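Local coordinates for protein type I modular polyketide synthase (Streptomyces albus subsp. albus, PDB 6IYT) that probably transfers an extender acyl unit, likely ethylmalonyl, from coenzyme A as the acyltransferase domain of a salinomycin polyketide synthase module, at residues L36-P41 and S142-A147. Numbering follows the deposited sequence.
Sequences LFSGDP and SSPVFA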
loop_
_atom_site.group_PDB
_atom_site.type_symbol
_atom_site.label_atom_id
_atom_site.label_comp_id
_atom_site.label_asym_id
_atom_site.label_seq_id
_atom_site.Cartn_x
_atom_site.Cartn_y
_atom_site.Cartn_z
ATOM N N LEU A 36 17.412 3.760 6.901
ATOM C CA LEU A 36 16.085 4.163 6.472
ATOM C C LEU A 36 16.105 5.528 5.786
ATOM O O LEU A 36 15.513 5.689 4.731
ATOM C CB LEU A 36 15.081 4.151 7.650
ATOM C CG LEU A 36 13.662 4.649 7.321
ATOM C CD1 LEU A 36 13.030 3.853 6.195
ATOM C CD2 LEU A 36 12.763 4.587 8.550
ATOM N N PHE A 37 16.792 6.512 6.396
ATOM C CA PHE A 37 16.912 7.854 5.815
ATOM C C PHE A 37 18.378 8.291 5.720
ATOM O O PHE A 37 19.188 7.972 6.606
ATOM C CB PHE A 37 16.133 8.861 6.653
ATOM C CG PHE A 37 14.669 8.556 6.757
ATOM C CD1 PHE A 37 13.884 8.518 5.629
ATOM C CD2 PHE A 37 14.083 8.329 7.974
ATOM C CE1 PHE A 37 12.526 8.300 5.717
ATOM C CE2 PHE A 37 12.721 8.072 8.069
ATOM C CZ PHE A 37 11.951 8.045 6.935
ATOM N N SER A 38 18.690 9.057 4.677
ATOM C CA SER A 38 19.985 9.708 4.552
ATOM C C SER A 38 19.860 11.215 4.786
ATOM O O SER A 38 18.766 11.762 4.839
ATOM C CB SER A 38 20.535 9.478 3.153
ATOM O OG SER A 38 19.583 9.925 2.192
ATOM N N GLY A 39 21.001 11.883 4.908
ATOM C CA GLY A 39 21.024 13.344 5.081
ATOM C C GLY A 39 20.408 13.816 6.392
ATOM O O GLY A 39 20.644 13.229 7.458
ATOM N N ASP A 40 19.545 14.829 6.293
ATOM C CA ASP A 40 19.053 15.557 7.468
ATOM C C ASP A 40 17.533 15.723 7.400
ATOM O O ASP A 40 17.025 16.834 7.345
ATOM C CB ASP A 40 19.719 16.925 7.554
ATOM C CG ASP A 40 21.161 16.837 7.999
ATOM O OD1 ASP A 40 21.417 16.208 9.040
ATOM O OD2 ASP A 40 22.039 17.370 7.289
ATOM N N PRO A 41 16.818 14.606 7.397
ATOM C CA PRO A 41 15.377 14.620 7.386
ATOM C C PRO A 41 14.804 15.159 8.723
ATOM O O PRO A 41 15.502 15.209 9.739
ATOM C CB PRO A 41 15.033 13.145 7.218
ATOM C CG PRO A 41 16.115 12.452 7.974
ATOM C CD PRO A 41 17.354 13.288 7.787
ATOM N N SER A 142 15.715 10.091 -0.584
ATOM C CA SER A 142 15.779 10.349 0.851
ATOM C C SER A 142 15.862 9.081 1.712
ATOM O O SER A 142 16.120 9.172 2.912
ATOM C CB SER A 142 14.579 11.170 1.289
ATOM O OG SER A 142 13.374 10.464 1.013
ATOM N N SER A 143 15.675 7.907 1.092
ATOM C CA SER A 143 15.697 6.613 1.824
ATOM C C SER A 143 16.581 5.585 1.127
ATOM O O SER A 143 16.145 4.923 0.192
ATOM C CB SER A 143 14.250 6.041 1.965
ATOM O OG SER A 143 14.261 4.763 2.579
ATOM N N PRO A 144 17.745 5.299 1.724
ATOM C CA PRO A 144 18.614 4.298 1.140
ATOM C C PRO A 144 18.022 2.894 1.171
ATOM O O PRO A 144 18.243 2.136 0.251
ATOM C CB PRO A 144 19.873 4.392 1.993
ATOM C CG PRO A 144 19.930 5.818 2.433
ATOM C CD PRO A 144 18.491 6.293 2.535
ATOM N N VAL A 145 17.188 2.594 2.185
ATOM C CA VAL A 145 16.508 1.292 2.274
ATOM C C VAL A 145 15.552 1.119 1.072
ATOM O O VAL A 145 15.579 0.089 0.358
ATOM C CB VAL A 145 15.677 1.174 3.579
ATOM C CG1 VAL A 145 14.665 0.057 3.440
ATOM C CG2 VAL A 145 16.581 0.927 4.778
ATOM N N PHE A 146 14.770 2.161 0.792
ATOM C CA PHE A 146 13.851 2.132 -0.343
ATOM C C PHE A 146 14.619 2.048 -1.659
ATOM O O PHE A 146 14.301 1.244 -2.519
ATOM C CB PHE A 146 12.934 3.355 -0.323
ATOM C CG PHE A 146 11.923 3.390 -1.450
ATOM C CD1 PHE A 146 10.857 2.516 -1.473
ATOM C CD2 PHE A 146 12.077 4.264 -2.499
ATOM C CE1 PHE A 146 9.926 2.570 -2.492
ATOM C CE2 PHE A 146 11.140 4.344 -3.500
ATOM C CZ PHE A 146 10.039 3.519 -3.473
ATOM N N ALA A 147 15.635 2.865 -1.807
ATOM C CA ALA A 147 16.377 2.911 -3.066
ATOM C C ALA A 147 17.072 1.570 -3.358
ATOM O O ALA A 147 17.172 1.148 -4.510
ATOM C CB ALA A 147 17.385 4.052 -3.021
HETATM O O HOH W 1 16.196 11.527 4.246
#
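The Phe-37 ring meets Ser-142 at its edge, where the carbonyl O of Ser-142 lies near the ring plane, 3.6 Å from CD1. One face is covered by its own neighbour Leu-36, whose CG stands over the ring centre; CB of Ser-143 approaches obliquely. The same Ser-142 carbonyl O accepts two hydrogen bonds, from Ser-38 N (3.1 Å, the donor tilted 44° out of the carbonyl plane) and from a bridging water that also donates to Ser-38 O, and takes in addition a weaker CA-H...O contact from Phe-37 CA.

A second bond ties Ser-143 OG to Leu-36 O at 2.7 Å, with the hydroxyl as donor in the carbonyl plane. With its OG trans to the backbone N (chi1 176°), Ser-143 also N-caps helix 144-158, accepting from Phe-146 N at 3.2 Å. One hydroxyl thus serves both the helix start and the incoming loop. Flanking these bonds, Val-145 CG2 packs 3.6 Å from Leu-36 N, and the Pro-144 ring lies against Ser-38, CG to CB 3.8 Å.

The contact joins the loop before strand 43-49 to the junction between helices 137-142 and 144-158. Phe-37 continues onto Pro-428 and Leu-432 of helix 428-439, while Leu-36 reaches Phe-435 of that helix and Val-198 of helix 181-200, the helix on which Phe-146 also packs.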